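PDB 2WBT: B-129 from Sulfolobus virus 1, which is essential for virus function, holds zinc in two C2H2-type fingers and probably acts by binding DNA. Local coordinates for residues Thr25-Glu28 and Leu29-His33; Val47-Leu50 and Ile51-Gln55; Phe75-Pro78 and Leu79-Met82; Leu117-Cys121 and Lys122-Ile126. All coordinates share one frame; numbering follows the deposited sequence.

Contact 1. Residues Thr25-Glu28 and Leu29-His33; sequences TLEE and LKRYH
Thr25 and Leu29 meet at the turn that leads into helix 26-32, where the Thr25 carbonyl takes a weak bond from Leu29 N and lies beside Leu29 CB. The compact part of the contact is at this end, round the buried Glu28. Its OE2 receives the backbone N-H of Thr25 on the anti side, as in one half of a capping box, and the hydroxyl OG1 of Thr25 from above the carboxylate plane, 2.7 Å away. A chi1 of 62° sets CG of Glu28 between the backbone N and the carbonyl carbon and directs the otherwise extended chain back to Thr25.

The solvent side is looser. Glu27 and Arg31 run side by side, one turn apart and pointing the same way, and Glu27 OE1 comes 3.3 Å from Arg31 NH2. The oxygen stands well out of the guanidinium plane, so this salt bridge is held by charge with no N-H aimed at it. Leu26 CD2 and Leu29 CD2 approach only to 4.4 Å.

Within 29-33 the helix end has its own bonds: N and ND1 of His33 come to Leu29 O from opposite faces of the carbonyl plane. The ND1 bond to Leu29 O is 3.2 Å long and nearly straight at 170°, and the oxygen lies in the plane of the imidazole.

In the fold, Tyr32 turns onto Lys40 and Ile43 of helix 37-52, the next helix in the chain. His52 of the second subunit packs on Glu27, Glu28 and Arg31, and Ile20 of that subunit meets Tyr32.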
loop_
_atom_site.group_PDB
_atom_site.type_symbol
_atom_site.label_atom_id
_atom_site.label_comp_id
_atom_site.label_asym_id
_atom_site.label_seq_id
_atom_site.Cartn_x
_atom_site.Cartn_y
_atom_site.Cartn_z
ATOM N N THR A 25 17.219 -7.568 14.818
ATOM C CA THR A 25 18.232 -7.133 15.791
ATOM C C THR A 25 17.621 -7.002 17.192
ATOM O O THR A 25 16.463 -7.364 17.397
ATOM C CB THR A 25 18.879 -5.787 15.370
ATOM O OG1 THR A 25 17.894 -4.746 15.386
ATOM C CG2 THR A 25 19.480 -5.896 13.975
ATOM N N LEU A 26 18.396 -6.492 18.148
ATOM C CA LEU A 26 17.906 -6.299 19.520
ATOM C C LEU A 26 17.060 -5.034 19.696
ATOM O O LEU A 26 16.145 -5.015 20.522
ATOM C CB LEU A 26 19.072 -6.279 20.517
ATOM C CG LEU A 26 19.812 -7.601 20.740
ATOM C CD1 LEU A 26 20.964 -7.403 21.715
ATOM C CD2 LEU A 26 18.867 -8.686 21.243
ATOM N N GLU A 27 17.363 -3.985 18.933
ATOM C CA GLU A 27 16.655 -2.707 19.059
ATOM C C GLU A 27 15.215 -2.801 18.558
ATOM O O GLU A 27 14.289 -2.327 19.216
ATOM C CB GLU A 27 17.388 -1.600 18.293
ATOM C CG GLU A 27 16.946 -0.189 18.681
ATOM C CD GLU A 27 17.281 0.851 17.626
ATOM O OE1 GLU A 27 16.833 0.697 16.470
ATOM O OE2 GLU A 27 17.982 1.832 17.956
ATOM N N GLU A 28 15.045 -3.416 17.393
ATOM C CA GLU A 28 13.735 -3.518 16.738
ATOM C C GLU A 28 12.904 -4.712 17.239
ATOM O O GLU A 28 11.677 -4.708 17.122
ATOM C CB GLU A 28 13.908 -3.560 15.216
ATOM C CG GLU A 28 14.691 -4.750 14.704
ATOM C CD GLU A 28 15.393 -4.494 13.377
ATOM O OE1 GLU A 28 14.872 -3.710 12.558
ATOM O OE2 GLU A 28 16.466 -5.093 13.151
ATOM N N LEU A 29 13.577 -5.725 17.787
ATOM C CA LEU A 29 12.913 -6.841 18.483
ATOM C C LEU A 29 12.079 -6.331 19.653
ATOM O O LEU A 29 10.900 -6.664 19.785
ATOM C CB LEU A 29 13.956 -7.842 19.001
ATOM C CG LEU A 29 13.549 -8.865 20.068
ATOM C CD1 LEU A 29 12.322 -9.653 19.635
ATOM C CD2 LEU A 29 14.709 -9.802 20.367
ATOM N N LYS A 30 12.715 -5.531 20.502
ATOM C CA LYS A 30 12.051 -4.911 21.649
ATOM C C LYS A 30 11.028 -3.874 21.191
ATOM O O LYS A 30 9.947 -3.762 21.770
ATOM C CB LYS A 30 13.081 -4.253 22.570
ATOM C CG LYS A 30 14.055 -5.236 23.209
ATOM C CD LYS A 30 15.159 -4.525 23.980
ATOM C CE LYS A 30 14.671 -4.011 25.326
ATOM N NZ LYS A 30 15.722 -3.230 26.037
ATOM N N ARG A 31 11.383 -3.126 20.150
ATOM C CA ARG A 31 10.493 -2.123 19.558
ATOM C C ARG A 31 9.267 -2.756 18.887
ATOM O O ARG A 31 8.231 -2.103 18.755
ATOM C CB ARG A 31 11.260 -1.259 18.549
ATOM C CG ARG A 31 10.560 0.040 18.167
ATOM C CD ARG A 31 11.349 0.844 17.136
ATOM N NE ARG A 31 12.628 1.338 17.653
ATOM C CZ ARG A 31 13.333 2.341 17.126
ATOM N NH1 ARG A 31 12.896 2.999 16.055
ATOM N NH2 ARG A 31 14.484 2.698 17.684
ATOM N N TYR A 32 9.387 -4.016 18.468
ATOM C CA TYR A 32 8.249 -4.749 17.905
ATOM C C TYR A 32 7.259 -5.161 18.995
ATOM O O TYR A 32 6.049 -4.994 18.833
ATOM C CB TYR A 32 8.703 -5.986 17.126
ATOM C CG TYR A 32 7.539 -6.821 16.637
ATOM C CD1 TYR A 32 7.034 -7.865 17.408
ATOM C CD2 TYR A 32 6.921 -6.547 15.421
ATOM C CE1 TYR A 32 5.957 -8.624 16.976
ATOM C CE2 TYR A 32 5.842 -7.302 14.977
ATOM C CZ TYR A 32 5.366 -8.339 15.759
ATOM O OH TYR A 32 4.299 -9.091 15.324
ATOM N N HIS A 33 7.775 -5.703 20.097
ATOM C CA HIS A 33 6.938 -6.048 21.255
ATOM C C HIS A 33 6.629 -4.819 22.128
ATOM O O HIS A 33 6.209 -4.952 23.279
ATOM C CB HIS A 33 7.588 -7.166 22.081
ATOM C CG HIS A 33 7.619 -8.491 21.382
ATOM N ND1 HIS A 33 8.618 -8.842 20.500
ATOM C CD2 HIS A 33 6.773 -9.548 21.431
ATOM C CE1 HIS A 33 8.387 -10.057 20.037
ATOM N NE2 HIS A 33 7.273 -10.508 20.586
#

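Contact 2. Residues Val47-Leu50 and Ile51-Gln55; sequences VKTL and IHNPQ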
loop_
_atom_site.group_PDB
_atom_site.type_symbol
_atom_site.label_atom_id
_atom_site.label_comp_id
_atom_site.label_asym_id
_atom_site.label_seq_id
_atom_site.Cartn_x
_atom_site.Cartn_y
_atom_site.Cartn_z
ATOM N N VAL A 47 1.741 -8.283 5.449
ATOM C CA VAL A 47 2.536 -9.459 5.087
ATOM C C VAL A 47 1.674 -10.512 4.387
ATOM O O VAL A 47 2.111 -11.125 3.413
ATOM C CB VAL A 47 3.227 -10.083 6.322
ATOM C CG1 VAL A 47 3.901 -11.401 5.960
ATOM C CG2 VAL A 47 4.241 -9.112 6.906
ATOM N N LYS A 48 0.449 -10.704 4.874
ATOM C CA LYS A 48 -0.501 -11.624 4.243
ATOM C C LYS A 48 -0.858 -11.175 2.823
ATOM O O LYS A 48 -0.902 -11.991 1.903
ATOM C CB LYS A 48 -1.773 -11.759 5.084
ATOM C CG LYS A 48 -1.605 -12.619 6.327
ATOM C CD LYS A 48 -2.941 -12.897 6.998
ATOM C CE LYS A 48 -2.782 -13.792 8.217
ATOM N NZ LYS A 48 -4.055 -14.477 8.576
ATOM N N THR A 49 -1.115 -9.879 2.658
ATOM C CA THR A 49 -1.394 -9.300 1.341
ATOM C C THR A 49 -0.204 -9.462 0.395
ATOM O O THR A 49 -0.379 -9.802 -0.777
ATOM C CB THR A 49 -1.735 -7.799 1.440
ATOM O OG1 THR A 49 -2.811 -7.608 2.366
ATOM C CG2 THR A 49 -2.139 -7.245 0.078
ATOM N N LEU A 50 0.997 -9.213 0.911
ATOM C CA LEU A 50 2.228 -9.360 0.127
ATOM C C LEU A 50 2.464 -10.813 -0.293
ATOM O O LEU A 50 2.956 -11.071 -1.393
ATOM C CB LEU A 50 3.438 -8.835 0.909
ATOM C CG LEU A 50 3.528 -7.317 1.097
ATOM C CD1 LEU A 50 4.714 -6.960 1.979
ATOM C CD2 LEU A 50 3.619 -6.596 -0.241
ATOM N N ILE A 51 2.119 -11.752 0.586
ATOM C CA ILE A 51 2.202 -13.183 0.274
ATOM C C ILE A 51 1.259 -13.581 -0.869
ATOM O O ILE A 51 1.639 -14.363 -1.743
ATOM C CB ILE A 51 1.903 -14.051 1.523
ATOM C CG1 ILE A 51 3.075 -13.994 2.505
ATOM C CG2 ILE A 51 1.649 -15.502 1.132
ATOM C CD1 ILE A 51 2.749 -14.549 3.875
ATOM N N HIS A 52 0.043 -13.036 -0.866
ATOM C CA HIS A 52 -0.976 -13.394 -1.868
ATOM C C HIS A 52 -0.858 -12.615 -3.182
ATOM O O HIS A 52 -1.345 -13.072 -4.217
ATOM C CB HIS A 52 -2.383 -13.235 -1.283
ATOM C CG HIS A 52 -2.782 -14.352 -0.368
ATOM N ND1 HIS A 52 -3.034 -15.629 -0.820
ATOM C CD2 HIS A 52 -2.972 -14.383 0.973
ATOM C CE1 HIS A 52 -3.360 -16.400 0.202
ATOM N NE2 HIS A 52 -3.331 -15.668 1.301
ATOM N N ASN A 53 -0.221 -11.445 -3.137
ATOM C CA ASN A 53 0.012 -10.622 -4.331
ATOM C C ASN A 53 1.485 -10.197 -4.415
ATOM O O ASN A 53 1.810 -9.034 -4.168
ATOM C CB ASN A 53 -0.888 -9.379 -4.313
ATOM C CG ASN A 53 -2.336 -9.705 -3.994
ATOM O OD1 ASN A 53 -3.066 -10.233 -4.833
ATOM N ND2 ASN A 53 -2.760 -9.383 -2.776
ATOM N N PRO A 54 2.386 -11.138 -4.758
ATOM C CA PRO A 54 3.828 -10.852 -4.724
ATOM C C PRO A 54 4.370 -9.796 -5.701
ATOM O O PRO A 54 5.540 -9.428 -5.590
ATOM C CB PRO A 54 4.464 -12.221 -5.021
ATOM C CG PRO A 54 3.391 -13.219 -4.758
ATOM C CD PRO A 54 2.132 -12.533 -5.158
ATOM N N GLN A 55 3.557 -9.317 -6.644
ATOM C CA GLN A 55 3.978 -8.203 -7.512
ATOM C C GLN A 55 3.932 -6.856 -6.783
ATOM O O GLN A 55 4.509 -5.875 -7.257
ATOM C CB GLN A 55 3.163 -8.142 -8.815
ATOM C CG GLN A 55 1.793 -7.456 -8.727
ATOM C CD GLN A 55 0.724 -8.325 -8.093
ATOM O OE1 GLN A 55 0.987 -9.446 -7.659
ATOM N NE2 GLN A 55 -0.497 -7.804 -8.035
#
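Val47 and Ile51, one turn apart, set their side chains obliquely across each other, the CG1 branch of Val47 meeting the CD1 tip of Ile51 at 3.9 Å. Both are buried. Ile51 has CG1 anti to the carbonyl carbon (chi1 -73°), which sends that branch back along the helix over the Val47 carbonyl oxygen, while the backbone N of Ile51 bonds to the same oxygen at 2.9 Å.

On another face Thr49 and Asn53 make a second slanted pair. The methyl CG2 of Thr49, anti to its own nitrogen, lies 3.6 Å from Asn53 ND2, leaving the hydroxyl OG1 to bond to the Ala45 carbonyl one turn earlier. The amide of Asn53 folds back toward Thr49 O, and that oxygen takes the backbone N-H of Asn53 at 2.9 Å and a weak bond from ND2. His52 has its CD2 3.3 Å from Lys48 O, obliquely to the ring. Its NE2 reaches across the dimer to Glu28 OE2 of the second subunit, a carboxylate to which Lys48 makes a long, weak ion pair. Val47 meets Val47 of that subunit, so this end of the helix forms part of the dimer interface.

Beyond Asn53 comes Pro54. The Leu50 oxygen meets the proline CA at 3.5 Å in a CA-H...O contact. The arrangement is a helix C terminus in which Asn53, the first non-helical residue, folds back on the last turn and is followed by a proline, which has no N-H to continue the helical bonding.

Contact 3. Residues Phe75-Pro78 and Leu79-Met82; sequences FVCP and LCLM. With ZN (zinc ion), chain C.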
loop_
_atom_site.group_PDB
_atom_site.type_symbol
_atom_site.label_atom_id
_atom_site.label_comp_id
_atom_site.label_asym_id
_atom_site.label_seq_id
_atom_site.Cartn_x
_atom_site.Cartn_y
_atom_site.Cartn_z
ATOM N N PHE A 75 0.827 17.967 -2.089
ATOM C CA PHE A 75 0.907 18.113 -3.540
ATOM C C PHE A 75 2.112 17.370 -4.110
ATOM O O PHE A 75 3.235 17.877 -4.099
ATOM C CB PHE A 75 0.957 19.597 -3.899
ATOM C CG PHE A 75 -0.121 20.404 -3.237
ATOM C CD1 PHE A 75 0.172 21.251 -2.175
ATOM C CD2 PHE A 75 -1.440 20.291 -3.655
ATOM C CE1 PHE A 75 -0.829 21.988 -1.554
ATOM C CE2 PHE A 75 -2.446 21.022 -3.039
ATOM C CZ PHE A 75 -2.141 21.873 -1.989
ATOM N N VAL A 76 1.855 16.163 -4.608
ATOM C CA VAL A 76 2.895 15.284 -5.134
ATOM C C VAL A 76 2.540 14.837 -6.549
ATOM O O VAL A 76 1.368 14.669 -6.887
ATOM C CB VAL A 76 3.072 14.031 -4.248
ATOM C CG1 VAL A 76 4.269 13.209 -4.708
ATOM C CG2 VAL A 76 3.232 14.429 -2.787
ATOM N N CYS A 77 3.569 14.647 -7.363
ATOM C CA CYS A 77 3.410 14.171 -8.733
ATOM C C CYS A 77 3.483 12.641 -8.768
ATOM O O CYS A 77 4.453 12.057 -8.283
ATOM C CB CYS A 77 4.500 14.759 -9.627
ATOM S SG CYS A 77 4.345 14.340 -11.362
ATOM N N PRO A 78 2.470 11.983 -9.357
ATOM C CA PRO A 78 2.463 10.520 -9.381
ATOM C C PRO A 78 3.616 9.915 -10.181
ATOM O O PRO A 78 4.112 8.848 -9.823
ATOM C CB PRO A 78 1.119 10.184 -10.042
ATOM C CG PRO A 78 0.307 11.425 -9.932
ATOM C CD PRO A 78 1.286 12.535 -10.034
ATOM N N LEU A 79 4.038 10.596 -11.243
ATOM C CA LEU A 79 5.091 10.080 -12.116
ATOM C C LEU A 79 6.496 10.204 -11.517
ATOM O O LEU A 79 7.294 9.275 -11.648
ATOM C CB LEU A 79 5.035 10.754 -13.490
ATOM C CG LEU A 79 3.699 10.679 -14.239
ATOM C CD1 LEU A 79 3.814 11.370 -15.590
ATOM C CD2 LEU A 79 3.238 9.238 -14.414
ATOM N N CYS A 80 6.808 11.326 -10.868
ATOM C CA CYS A 80 8.131 11.473 -10.238
ATOM C C CYS A 80 8.140 11.423 -8.706
ATOM O O CYS A 80 9.208 11.270 -8.108
ATOM C CB CYS A 80 8.856 12.728 -10.737
ATOM S SG CYS A 80 8.094 14.346 -10.196
ATOM N N LEU A 81 6.972 11.501 -8.071
ATOM C CA LEU A 81 6.873 11.417 -6.603
ATOM C C LEU A 81 7.599 12.539 -5.868
ATOM O O LEU A 81 8.088 12.334 -4.754
ATOM C CB LEU A 81 7.391 10.061 -6.095
ATOM C CG LEU A 81 6.591 8.831 -6.521
ATOM C CD1 LEU A 81 7.304 7.564 -6.075
ATOM C CD2 LEU A 81 5.176 8.878 -5.959
ATOM N N MET A 82 7.684 13.715 -6.496
ATOM C CA MET A 82 8.339 14.880 -5.891
ATOM C C MET A 82 7.293 15.868 -5.363
ATOM O O MET A 82 6.354 16.220 -6.081
ATOM C CB MET A 82 9.265 15.580 -6.890
ATOM C CG MET A 82 10.463 14.745 -7.362
ATOM S SD MET A 82 11.584 14.158 -6.071
ATOM C CE MET A 82 10.958 12.509 -5.775
HETATM ZN ZN ZN C . 6.620 14.509 -11.888
#
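Cys77 and Cys80 meet at the zinc ion, and metal bonds are the main link between these segments. Cys77 SG lies 2.3 Å from the zinc and Cys80 SG 2.2 Å, with an S-Zn-S angle of about 117°; His93 and Glu98 complete the site. The two thiolates reach it by different torsions: Cys77 carries SG anti to the backbone N (chi1 -176°), whereas in Cys80 SG sits between the nitrogen and the carbonyl carbon (chi1 68°).

Backbone hydrogen bonds draw the chain round between them. Leu81 N donates to Cys77 O at 2.6 Å, and Leu81 itself takes a left-handed backbone conformation that turns the chain back. Cys77 N gives a weak bond to Met82 O, the start of the hairpin pairing. The whole is the CxxC zinc knuckle of a finger classed as C2H2-type, here with Glu98 in place of the second histidine.

The rest is van der Waals contact: Val76 CG1 lies against the backbone of Leu81, 3.6 Å from its C.

The short, weakly bonded strand 75-76 pairs antiparallel with 83-84. Helix 87-96 packs on Phe75 and Cys77, helix 60-72 receives Val76 and Leu81, and helix 113-122 of the second finger meets Pro78 and Leu79.

Contact 4. Residues Leu117-Cys121 and Lys122-Ile126; sequences LDHVC and KKHNI. With ZN (zinc ion), chain D.
The imidazole rings of His119 and His124 meet obliquely over the zinc ion, their planes 74° apart and their centroids 4.8 Å apart. At the edge of the His124 ring, in its plane, lie His119 CD2 and Val120 CA. Lys123 CD comes to the His119 ring obliquely, near ND1, and Phe110 also meets that ring. Each histidine turns NE2 to the metal, at 2.0 Å for His119 and 2.2 Å for His124, with an N-Zn-N angle of about 95°. Their first torsions differ. His119 projects from the helix with CG anti to its nitrogen, and His124, past the helix end, swings CG anti to its carbonyl carbon (chi1 -56°) to approach the zinc from the loop after the helix.

Backbone bonds bring that turn back. Lys122 N and Lys123 N complete the helix by donating to Asp118 O and His119 O. Ile126 N then returns to Val120 O at 3.0 Å, an almost straight bond from six residues on. Asn125, left-handed in backbone, lets its N make a weak bond to Cys121 O. Inside, Val120 CG1 packs on Ile126 CB at 4.1 Å, while the Asn125 amide is bonded to Cys127 and Lys70 of the second subunit.

Cys103 and Cys106 supply the remaining zinc ligands, and Cys121 is joined by a disulfide to Cys127. The short tail after the helix is therefore pinned by two chemically different links, metal coordination at His124 and a covalent S-S bond just beyond it.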
loop_
_atom_site.group_PDB
_atom_site.type_symbol
_atom_site.label_atom_id
_atom_site.label_comp_id
_atom_site.label_asym_id
_atom_site.label_seq_id
_atom_site.Cartn_x
_atom_site.Cartn_y
_atom_site.Cartn_z
ATOM N N LEU A 117 -0.188 9.552 -17.161
ATOM C CA LEU A 117 -0.964 10.063 -16.021
ATOM C C LEU A 117 -2.302 9.347 -15.866
ATOM O O LEU A 117 -2.619 8.840 -14.788
ATOM C CB LEU A 117 -1.219 11.572 -16.148
ATOM C CG LEU A 117 -0.122 12.539 -15.697
ATOM C CD1 LEU A 117 -0.622 13.973 -15.770
ATOM C CD2 LEU A 117 0.377 12.218 -14.292
ATOM N N ASP A 118 -3.086 9.324 -16.944
ATOM C CA ASP A 118 -4.399 8.666 -16.940
ATOM C C ASP A 118 -4.272 7.209 -16.520
ATOM O O ASP A 118 -5.125 6.688 -15.801
ATOM C CB ASP A 118 -5.060 8.726 -18.323
ATOM C CG ASP A 118 -5.258 10.145 -18.827
ATOM O OD1 ASP A 118 -5.229 11.091 -18.010
ATOM O OD2 ASP A 118 -5.446 10.315 -20.050
ATOM N N HIS A 119 -3.204 6.558 -16.976
ATOM C CA HIS A 119 -2.946 5.159 -16.627
ATOM C C HIS A 119 -2.700 4.969 -15.131
ATOM O O HIS A 119 -3.291 4.080 -14.513
ATOM C CB HIS A 119 -1.764 4.604 -17.433
ATOM C CG HIS A 119 -1.158 3.366 -16.843
ATOM N ND1 HIS A 119 -1.645 2.090 -17.084
ATOM C CD2 HIS A 119 -0.078 3.217 -16.036
ATOM C CE1 HIS A 119 -0.898 1.211 -16.438
ATOM N NE2 HIS A 119 0.060 1.870 -15.793
ATOM N N VAL A 120 -1.837 5.801 -14.552
ATOM C CA VAL A 120 -1.510 5.694 -13.126
ATOM C C VAL A 120 -2.726 5.990 -12.237
ATOM O O VAL A 120 -2.797 5.531 -11.097
ATOM C CB VAL A 120 -0.325 6.614 -12.743
ATOM C CG1 VAL A 120 -0.036 6.539 -11.248
ATOM C CG2 VAL A 120 0.914 6.238 -13.539
ATOM N N CYS A 121 -3.680 6.749 -12.768
ATOM C CA CYS A 121 -4.940 7.011 -12.072
ATOM C C CYS A 121 -5.963 5.895 -12.297
ATOM O O CYS A 121 -6.624 5.459 -11.358
ATOM C CB CYS A 121 -5.536 8.342 -12.532
ATOM S SG CYS A 121 -7.120 8.768 -11.749
ATOM N N LYS A 122 -6.102 5.448 -13.541
ATOM C CA LYS A 122 -7.115 4.443 -13.887
ATOM C C LYS A 122 -6.799 3.045 -13.373
ATOM O O LYS A 122 -7.695 2.349 -12.900
ATOM C CB LYS A 122 -7.315 4.367 -15.398
ATOM C CG LYS A 122 -8.228 5.443 -15.958
ATOM C CD LYS A 122 -8.443 5.301 -17.468
ATOM C CE LYS A 122 -7.229 4.726 -18.206
ATOM N NZ LYS A 122 -7.271 5.035 -19.668
ATOM N N LYS A 123 -5.540 2.627 -13.483
ATOM C CA LYS A 123 -5.155 1.258 -13.115
ATOM C C LYS A 123 -4.277 1.145 -11.865
ATOM O O LYS A 123 -3.943 0.034 -11.454
ATOM C CB LYS A 123 -4.507 0.549 -14.310
ATOM C CG LYS A 123 -5.541 -0.108 -15.216
ATOM C CD LYS A 123 -5.021 -0.380 -16.614
ATOM C CE LYS A 123 -4.075 -1.563 -16.651
ATOM N NZ LYS A 123 -3.642 -1.843 -18.050
ATOM N N HIS A 124 -3.898 2.273 -11.267
ATOM C CA HIS A 124 -3.199 2.253 -9.968
ATOM C C HIS A 124 -3.860 3.141 -8.924
ATOM O O HIS A 124 -3.483 3.121 -7.746
ATOM C CB HIS A 124 -1.734 2.627 -10.153
ATOM C CG HIS A 124 -1.026 1.749 -11.134
ATOM N ND1 HIS A 124 -0.567 0.493 -10.804
ATOM C CD2 HIS A 124 -0.731 1.928 -12.442
ATOM C CE1 HIS A 124 -0.003 -0.058 -11.863
ATOM N NE2 HIS A 124 -0.088 0.792 -12.871
ATOM N N ASN A 125 -4.853 3.903 -9.379
ATOM C CA ASN A 125 -5.696 4.726 -8.530
ATOM C C ASN A 125 -4.966 5.833 -7.788
ATOM O O ASN A 125 -5.358 6.212 -6.685
ATOM C CB ASN A 125 -6.463 3.851 -7.540
ATOM C CG ASN A 125 -7.919 4.236 -7.445
ATOM O OD1 ASN A 125 -8.794 3.371 -7.399
ATOM N ND2 ASN A 125 -8.195 5.536 -7.422
ATOM N N ILE A 126 -3.917 6.363 -8.402
ATOM C CA ILE A 126 -3.211 7.504 -7.838
ATOM C C ILE A 126 -3.409 8.675 -8.788
ATOM O O ILE A 126 -2.862 8.700 -9.891
ATOM C CB ILE A 126 -1.733 7.189 -7.601
ATOM C CG1 ILE A 126 -1.620 6.048 -6.585
ATOM C CG2 ILE A 126 -0.995 8.426 -7.102
ATOM C CD1 ILE A 126 -0.208 5.738 -6.162
HETATM ZN ZN ZN D . 1.411 1.294 -14.377
#

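How the contacts relate
From the N terminus the four contacts follow in series, each a local closure, and none nests within or crosses another. Contact 1 closes the turns of helix 26-32; contact 2 closes the end of the next helix, 37-52. The two lie about 24 Å apart between centres, yet the second subunit links them, His52 of one chain bonding Glu28 of the other. After helix 60-72, contact 3 closes the knuckle of the first finger and contact 4 the histidine end of the second. These two touch: Leu79 packs on Leu117 and Val120, and Pro78 on Val120 and Ile126, tying one finger's knuckle to the other's helix and tail.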